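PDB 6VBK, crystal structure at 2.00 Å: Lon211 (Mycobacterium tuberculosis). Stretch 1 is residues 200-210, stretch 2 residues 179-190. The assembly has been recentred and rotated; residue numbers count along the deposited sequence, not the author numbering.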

ATOM      1  N   GLU B 200     -16.179 -11.596 -20.948  1.00124.23           N
ATOM      2  CA  GLU B 200     -17.394 -11.040 -21.528  1.00127.56           C
ATOM      3  C   GLU B 200     -17.099  -9.896 -22.493  1.00107.69           C
ATOM      4  O   GLU B 200     -17.896  -9.645 -23.403  1.00109.80           O
ATOM      5  CB  GLU B 200     -18.323 -10.604 -20.392  1.00145.50           C
ATOM      6  CG  GLU B 200     -18.901 -11.701 -19.522  1.00159.29           C
ATOM      7  CD  GLU B 200     -19.745 -11.143 -18.390  1.00180.32           C
ATOM      8  OE1 GLU B 200     -19.716  -9.914 -18.182  1.00186.13           O
ATOM      9  OE2 GLU B 200     -20.423 -11.928 -17.696  1.00189.60           O
ATOM     10  N   LEU B 201     -15.959  -9.219 -22.335  1.00 92.14           N
ATOM     11  CA  LEU B 201     -15.546  -8.208 -23.305  1.00 90.39           C
ATOM     12  C   LEU B 201     -14.953  -8.845 -24.557  1.00 81.93           C
ATOM     13  O   LEU B 201     -15.344  -8.505 -25.679  1.00 87.16           O
ATOM     14  CB  LEU B 201     -14.533  -7.248 -22.676  1.00 86.05           C
ATOM     15  CG  LEU B 201     -15.069  -6.100 -21.822  1.00 99.93           C
ATOM     16  CD1 LEU B 201     -13.952  -5.474 -21.002  1.00 99.04           C
ATOM     17  CD2 LEU B 201     -15.738  -5.055 -22.699  1.00104.83           C
ATOM     18  N   VAL B 202     -14.004  -9.770 -24.384  1.00 84.64           N
ATOM     19  CA  VAL B 202     -13.296 -10.322 -25.536  1.00 88.64           C
ATOM     20  C   VAL B 202     -14.181 -11.288 -26.317  1.00 90.90           C
ATOM     21  O   VAL B 202     -14.003 -11.456 -27.530  1.00 90.02           O
ATOM     22  CB  VAL B 202     -11.980 -10.987 -25.084  1.00 88.04           C
ATOM     23  CG1 VAL B 202     -12.258 -12.207 -24.217  1.00 80.80           C
ATOM     24  CG2 VAL B 202     -11.121 -11.356 -26.287  1.00 82.72           C
ATOM     25  N   ILE B 203     -15.145 -11.931 -25.652  1.00 85.76           N
ATOM     26  CA  ILE B 203     -16.058 -12.830 -26.357  1.00 92.39           C
ATOM     27  C   ILE B 203     -16.883 -12.055 -27.376  1.00102.52           C
ATOM     28  O   ILE B 203     -17.092 -12.512 -28.508  1.00101.65           O
ATOM     29  CB  ILE B 203     -16.951 -13.584 -25.353  1.00 85.95           C
ATOM     30  CG1 ILE B 203     -16.178 -14.736 -24.706  1.00 83.74           C
ATOM     31  CG2 ILE B 203     -18.213 -14.103 -26.027  1.00 99.91           C
ATOM     32  CD1 ILE B 203     -16.940 -15.436 -23.598  1.00 84.89           C
ATOM     33  N   GLY B 204     -17.352 -10.864 -27.000  1.00109.47           N
ATOM     34  CA  GLY B 204     -18.106 -10.048 -27.937  1.00119.89           C
ATOM     35  C   GLY B 204     -17.259  -9.546 -29.090  1.00116.93           C
ATOM     36  O   GLY B 204     -17.704  -9.540 -30.242  1.00113.59           O
ATOM     37  N   TRP B 205     -16.027  -9.116 -28.801  1.00106.00           N
ATOM     38  CA  TRP B 205     -15.138  -8.652 -29.862  1.00104.48           C
ATOM     39  C   TRP B 205     -14.728  -9.789 -30.787  1.00100.56           C
ATOM     40  O   TRP B 205     -14.550  -9.574 -31.992  1.00101.31           O
ATOM     41  CB  TRP B 205     -13.897  -7.991 -29.261  1.00 92.14           C
ATOM     42  CG  TRP B 205     -14.202  -6.862 -28.325  1.00104.67           C
ATOM     43  CD1 TRP B 205     -15.352  -6.127 -28.274  1.00114.33           C
ATOM     44  CD2 TRP B 205     -13.350  -6.345 -27.296  1.00 84.17           C
ATOM     45  NE1 TRP B 205     -15.266  -5.182 -27.280  1.00116.59           N
ATOM     46  CE2 TRP B 205     -14.047  -5.295 -26.665  1.00102.54           C
ATOM     47  CE3 TRP B 205     -12.064  -6.666 -26.849  1.00 90.34           C
ATOM     48  CZ2 TRP B 205     -13.503  -4.565 -25.611  1.00 95.03           C
ATOM     49  CZ3 TRP B 205     -11.526  -5.940 -25.802  1.00 91.89           C
ATOM     50  CH2 TRP B 205     -12.243  -4.902 -25.195  1.00 88.45           C
ATOM     51  N   THR B 206     -14.572 -11.000 -30.247  1.00 97.75           N
ATOM     52  CA  THR B 206     -14.179 -12.136 -31.074  1.00100.82           C
ATOM     53  C   THR B 206     -15.312 -12.559 -31.999  1.00 91.85           C
ATOM     54  O   THR B 206     -15.077 -12.897 -33.166  1.00 91.37           O
ATOM     55  CB  THR B 206     -13.753 -13.309 -30.192  1.00104.66           C
ATOM     56  OG1 THR B 206     -12.867 -12.840 -29.167  1.00 95.87           O
ATOM     57  CG2 THR B 206     -13.042 -14.366 -31.020  1.00 99.54           C
ATOM     58  N   ARG B 207     -16.546 -12.553 -31.493  1.00102.60           N
ATOM     59  CA  ARG B 207     -17.692 -12.915 -32.320  1.00102.60           C
ATOM     60  C   ARG B 207     -17.886 -11.919 -33.456  1.00111.83           C
ATOM     61  O   ARG B 207     -18.151 -12.311 -34.598  1.00107.54           O
ATOM     62  CB  ARG B 207     -18.951 -12.994 -31.458  1.00103.60           C
ATOM     63  CG  ARG B 207     -20.121 -13.706 -32.112  1.00112.29           C
ATOM     64  CD  ARG B 207     -20.333 -15.073 -31.486  1.00117.78           C
ATOM     65  NE  ARG B 207     -20.351 -14.996 -30.028  1.00121.45           N
ATOM     66  CZ  ARG B 207     -20.595 -16.027 -29.226  1.00112.33           C
ATOM     67  NH1 ARG B 207     -20.851 -17.223 -29.737  1.00103.57           N
ATOM     68  NH2 ARG B 207     -20.589 -15.861 -27.909  1.00103.25           N
ATOM     69  N   ASP B 208     -17.753 -10.624 -33.163  1.00131.24           N
ATOM     70  CA  ASP B 208     -17.948  -9.600 -34.181  1.00140.65           C
ATOM     71  C   ASP B 208     -16.791  -9.518 -35.168  1.00137.67           C
ATOM     72  O   ASP B 208     -16.879  -8.755 -36.135  1.00140.75           O
ATOM     73  CB  ASP B 208     -18.173  -8.241 -33.520  1.00143.95           C
ATOM     74  CG  ASP B 208     -19.464  -8.186 -32.732  1.00150.56           C
ATOM     75  OD1 ASP B 208     -20.254  -9.150 -32.815  1.00151.53           O
ATOM     76  OD2 ASP B 208     -19.688  -7.184 -32.025  1.00156.62           O
ATOM     77  N   HIS B 209     -15.713 -10.268 -34.944  1.00124.55           N
ATOM     78  CA  HIS B 209     -14.668 -10.422 -35.945  1.00120.46           C
ATOM     79  C   HIS B 209     -14.788 -11.726 -36.720  1.00118.05           C
ATOM     80  O   HIS B 209     -14.348 -11.793 -37.872  1.00125.18           O
ATOM     81  CB  HIS B 209     -13.283 -10.347 -35.295  1.00106.08           C
ATOM     82  CG  HIS B 209     -12.156 -10.356 -36.280  1.00104.12           C
ATOM     83  ND1 HIS B 209     -11.637 -11.518 -36.809  1.00102.50           N
ATOM     84  CD2 HIS B 209     -11.455  -9.342 -36.840  1.00109.82           C
ATOM     85  CE1 HIS B 209     -10.662 -11.221 -37.649  1.00102.41           C
ATOM     86  NE2 HIS B 209     -10.532  -9.907 -37.686  1.00109.33           N
ATOM     87  N   LEU B 210     -15.374 -12.754 -36.116  1.00105.54           N
ATOM     88  CA  LEU B 210     -15.613 -14.020 -36.797  1.00100.13           C
ATOM     89  C   LEU B 210     -16.674 -13.858 -37.881  1.00 97.02           C
ATOM     90  O   LEU B 210     -17.075 -14.830 -38.520  1.00 99.75           O
ATOM     91  CB  LEU B 210     -16.042 -15.097 -35.795  1.00 98.67           C
ATOM     92  CG  LEU B 210     -14.940 -16.006 -35.247  1.00100.17           C
ATOM     93  CD1 LEU B 210     -15.431 -16.772 -34.029  1.00 95.20           C
ATOM     94  CD2 LEU B 210     -14.470 -16.967 -36.328  1.00 93.17           C
TER
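Stretch 2 (179-190) PYLTDEQKIEVL

No hydrogen bond joins these two stretches; the contact rests instead on side-chain packing, much of it around aromatic rings, and at its centre a glutamine side chain lies over one face of the indole of Trp-205. Gln-185 CG sits 4.0 Å from the centroid of the six-membered ring of Trp-205, only 5° off the ring normal, and Gln-185 NE2 reaches along the same face to 3.2 Å from Trp-205 CG. The other end of the amide faces back into its own stretch: Gln-185 OE1 accepts from Thr-182 N at 3.2 Å with a nearly straight N-H...O angle of 173°. In this side chain chi1 is m and chi2 is t.

Stretch 2 begins as an irregular segment, Pro-179 to Thr-182, with Leu-181 and Thr-182 in extended backbone conformation (phi/psi -117/141 and -88/162), and turns into a helix at Asp-183 that runs through Leu-190 and beyond. Thr-182 is the N-cap: its OG1 accepts a weak bond from Gln-185 N at 3.4 Å, and the first helical turn closes with Lys-186 N to Thr-182 O at 2.9 Å. This helix packs nearly antiparallel to the helix of stretch 1, which begins earlier in the chain, with 160° between their N-to-C directions and a closest axial approach of 10.9 Å, a spacing wide enough to hold the indole. The register runs accordingly in opposite directions: the CA atoms of Leu-201 and Val-189 lie 7.9 Å apart, those of Trp-205 and Leu-181 8.0 Å, and those of His-209 and Tyr-180 7.6 Å.

Trp-205 is the hub, with 122 Å² covered out of 495 Å² buried on both sides together. Its CA-to-CB bond points toward stretch 2, and chi1 is m. At the edge of the indole, near its plane, Val-189 CG2 meets Trp-205 CZ3 at 3.6 Å, while Glu-188 OE2 approaches Trp-205 CZ2 at 3.6 Å. The extended Glu-188 side chain (chi1 and chi2 both t) also brings its OE1 to 3.6 Å from Leu-201 CD2, so the carboxylate rests against carbon on both residues. Leu-181 fills in nearer the backbone of stretch 1: its CA-to-CB bond points sideways, but the end of the side chain comes closer, placing Leu-181 CD2 4.0 Å from Trp-205 CB and Leu-181 CD1 4.3 Å from Val-202 CG2.

Ahead of the stretch 2 helix, in the loop, Tyr-180 meets His-209 in a second aromatic contact. Tyr-180 CB lies over one face of the imidazole, 3.5 Å from the His-209 ring centroid and 22° off its normal; the closest atoms are Tyr-180 CB and His-209 NE2, at 3.3 Å. The two rings themselves meet obliquely, centroids 5.1 Å apart and planes at 34°. Within stretch 1, Thr-206 OG1 turns back to its own helix in a very short 2.4 Å hydrogen bond to Val-202 O.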

ATOM      1  N   PRO B 179      -3.568 -10.374 -33.714  1.00106.78           N
ATOM      2  CA  PRO B 179      -3.515  -9.215 -34.615  1.00105.74           C
ATOM      3  C   PRO B 179      -4.882  -8.630 -34.911  1.00 92.64           C
ATOM      4  O   PRO B 179      -4.975  -7.447 -35.262  1.00 98.29           O
ATOM      5  CB  PRO B 179      -2.855  -9.782 -35.879  1.00104.18           C
ATOM      6  CG  PRO B 179      -3.178 -11.242 -35.845  1.00 96.57           C
ATOM      7  CD  PRO B 179      -3.198 -11.629 -34.392  1.00 97.10           C
ATOM      8  N   TYR B 180      -5.949  -9.414 -34.771  1.00 89.96           N
ATOM      9  CA  TYR B 180      -7.288  -8.953 -35.109  1.00 94.37           C
ATOM     10  C   TYR B 180      -7.908  -8.074 -34.029  1.00 92.62           C
ATOM     11  O   TYR B 180      -9.085  -7.719 -34.142  1.00 94.25           O
ATOM     12  CB  TYR B 180      -8.202 -10.148 -35.398  1.00 87.87           C
ATOM     13  CG  TYR B 180      -8.239 -11.197 -34.310  1.00 82.00           C
ATOM     14  CD1 TYR B 180      -9.098 -11.073 -33.225  1.00 94.12           C
ATOM     15  CD2 TYR B 180      -7.429 -12.323 -34.378  1.00 63.09           C
ATOM     16  CE1 TYR B 180      -9.140 -12.033 -32.234  1.00 84.01           C
ATOM     17  CE2 TYR B 180      -7.465 -13.290 -33.392  1.00 70.76           C
ATOM     18  CZ  TYR B 180      -8.321 -13.139 -32.321  1.00 70.47           C
ATOM     19  OH  TYR B 180      -8.360 -14.098 -31.336  1.00 76.16           O
ATOM     20  N   LEU B 181      -7.151  -7.717 -32.995  1.00100.42           N
ATOM     21  CA  LEU B 181      -7.616  -6.817 -31.952  1.00 99.62           C
ATOM     22  C   LEU B 181      -6.766  -5.555 -31.959  1.00106.91           C
ATOM     23  O   LEU B 181      -5.551  -5.613 -32.173  1.00113.90           O
ATOM     24  CB  LEU B 181      -7.563  -7.485 -30.572  1.00100.82           C
ATOM     25  CG  LEU B 181      -8.697  -8.453 -30.229  1.00107.57           C
ATOM     26  CD1 LEU B 181      -8.492  -9.045 -28.844  1.00101.18           C
ATOM     27  CD2 LEU B 181     -10.047  -7.756 -30.318  1.00115.91           C
ATOM     28  N   THR B 182      -7.413  -4.418 -31.736  1.00108.49           N
ATOM     29  CA  THR B 182      -6.727  -3.137 -31.721  1.00112.39           C
ATOM     30  C   THR B 182      -6.207  -2.831 -30.321  1.00116.66           C
ATOM     31  O   THR B 182      -6.644  -3.412 -29.325  1.00104.27           O
ATOM     32  CB  THR B 182      -7.655  -2.017 -32.187  1.00115.21           C
ATOM     33  OG1 THR B 182      -8.623  -1.743 -31.168  1.00125.37           O
ATOM     34  CG2 THR B 182      -8.376  -2.426 -33.463  1.00115.94           C
ATOM     35  N   ASP B 183      -5.260  -1.893 -30.258  1.00115.22           N
ATOM     36  CA  ASP B 183      -4.642  -1.550 -28.982  1.00102.88           C
ATOM     37  C   ASP B 183      -5.627  -0.875 -28.037  1.00102.61           C
ATOM     38  O   ASP B 183      -5.549  -1.077 -26.821  1.00 99.96           O
ATOM     39  CB  ASP B 183      -3.425  -0.657 -29.210  1.00106.31           C
ATOM     40  CG  ASP B 183      -2.423  -1.278 -30.159  1.00 91.70           C
ATOM     41  OD1 ASP B 183      -2.806  -2.207 -30.902  1.00 99.98           O
ATOM     42  OD2 ASP B 183      -1.251  -0.846 -30.155  1.00104.37           O
ATOM     43  N   GLU B 184      -6.554  -0.073 -28.570  1.00 92.66           N
ATOM     44  CA  GLU B 184      -7.575   0.533 -27.719  1.00108.25           C
ATOM     45  C   GLU B 184      -8.416  -0.537 -27.035  1.00113.70           C
ATOM     46  O   GLU B 184      -8.816  -0.378 -25.876  1.00115.94           O
ATOM     47  CB  GLU B 184      -8.461   1.471 -28.539  1.00105.42           C
ATOM     48  CG  GLU B 184      -9.388   2.336 -27.698  1.00105.54           C
ATOM     49  CD  GLU B 184     -10.316   3.190 -28.540  1.00121.99           C
ATOM     50  OE1 GLU B 184     -11.538   2.928 -28.536  1.00123.46           O
ATOM     51  OE2 GLU B 184      -9.823   4.121 -29.212  1.00126.71           O
ATOM     52  N   GLN B 185      -8.692  -1.637 -27.740  1.00112.68           N
ATOM     53  CA  GLN B 185      -9.339  -2.778 -27.102  1.00110.70           C
ATOM     54  C   GLN B 185      -8.396  -3.461 -26.120  1.00105.13           C
ATOM     55  O   GLN B 185      -8.811  -3.856 -25.024  1.00112.18           O
ATOM     56  CB  GLN B 185      -9.819  -3.771 -28.163  1.00102.15           C
ATOM     57  CG  GLN B 185     -11.040  -3.317 -28.947  1.00103.62           C
ATOM     58  CD  GLN B 185     -11.366  -4.251 -30.098  1.00106.34           C
ATOM     59  OE1 GLN B 185     -10.517  -4.530 -30.945  1.00103.58           O
ATOM     60  NE2 GLN B 185     -12.600  -4.742 -30.131  1.00104.76           N
ATOM     61  N   LYS B 186      -7.122  -3.602 -26.497  1.00 79.02           N
ATOM     62  CA  LYS B 186      -6.148  -4.250 -25.624  1.00 80.74           C
ATOM     63  C   LYS B 186      -5.925  -3.453 -24.345  1.00 87.89           C
ATOM     64  O   LYS B 186      -5.751  -4.036 -23.267  1.00 84.02           O
ATOM     65  CB  LYS B 186      -4.829  -4.448 -26.371  1.00 71.18           C
ATOM     66  CG  LYS B 186      -4.914  -5.430 -27.530  1.00 90.68           C
ATOM     67  CD  LYS B 186      -3.576  -5.569 -28.237  1.00 82.59           C
ATOM     68  CE  LYS B 186      -3.663  -6.551 -29.395  1.00 79.00           C
ATOM     69  NZ  LYS B 186      -2.352  -6.700 -30.084  1.00 84.87           N
ATOM     70  N   ILE B 187      -5.920  -2.121 -24.442  1.00 83.46           N
ATOM     71  CA  ILE B 187      -5.765  -1.291 -23.249  1.00 81.58           C
ATOM     72  C   ILE B 187      -6.946  -1.493 -22.307  1.00 98.12           C
ATOM     73  O   ILE B 187      -6.784  -1.525 -21.080  1.00103.94           O
ATOM     74  CB  ILE B 187      -5.595   0.189 -23.644  1.00 90.90           C
ATOM     75  CG1 ILE B 187      -4.261   0.400 -24.365  1.00 84.19           C
ATOM     76  CG2 ILE B 187      -5.677   1.091 -22.420  1.00 87.75           C
ATOM     77  CD1 ILE B 187      -4.168   1.711 -25.114  1.00 85.31           C
ATOM     78  N   GLU B 188      -8.150  -1.648 -22.866  1.00104.45           N
ATOM     79  CA  GLU B 188      -9.319  -1.921 -22.037  1.00103.61           C
ATOM     80  C   GLU B 188      -9.234  -3.295 -21.387  1.00106.06           C
ATOM     81  O   GLU B 188      -9.712  -3.478 -20.261  1.00 99.19           O
ATOM     82  CB  GLU B 188     -10.596  -1.804 -22.867  1.00102.09           C
ATOM     83  CG  GLU B 188     -11.862  -1.748 -22.028  1.00111.57           C
ATOM     84  CD  GLU B 188     -13.119  -1.624 -22.864  1.00113.02           C
ATOM     85  OE1 GLU B 188     -14.222  -1.802 -22.303  1.00118.75           O
ATOM     86  OE2 GLU B 188     -13.008  -1.350 -24.078  1.00109.06           O
ATOM     87  N   VAL B 189      -8.642  -4.273 -22.079  1.00 97.46           N
ATOM     88  CA  VAL B 189      -8.356  -5.555 -21.442  1.00 87.15           C
ATOM     89  C   VAL B 189      -7.381  -5.357 -20.290  1.00 78.33           C
ATOM     90  O   VAL B 189      -7.550  -5.925 -19.205  1.00 88.94           O
ATOM     91  CB  VAL B 189      -7.815  -6.563 -22.475  1.00 81.65           C
ATOM     92  CG1 VAL B 189      -7.550  -7.909 -21.817  1.00 72.16           C
ATOM     93  CG2 VAL B 189      -8.788  -6.716 -23.629  1.00 83.48           C
ATOM     94  N   LEU B 190      -6.352  -4.536 -20.504  1.00 93.62           N
ATOM     95  CA  LEU B 190      -5.435  -4.193 -19.425  1.00 82.00           C
ATOM     96  C   LEU B 190      -6.136  -3.393 -18.334  1.00 92.01           C
ATOM     97  O   LEU B 190      -5.720  -3.429 -17.169  1.00102.45           O
ATOM     98  CB  LEU B 190      -4.250  -3.412 -19.991  1.00 92.65           C
ATOM     99  CG  LEU B 190      -3.156  -2.949 -19.031  1.00 87.22           C
ATOM    100  CD1 LEU B 190      -2.576  -4.135 -18.278  1.00 79.82           C
ATOM    101  CD2 LEU B 190      -2.070  -2.211 -19.796  1.00 88.54           C
TER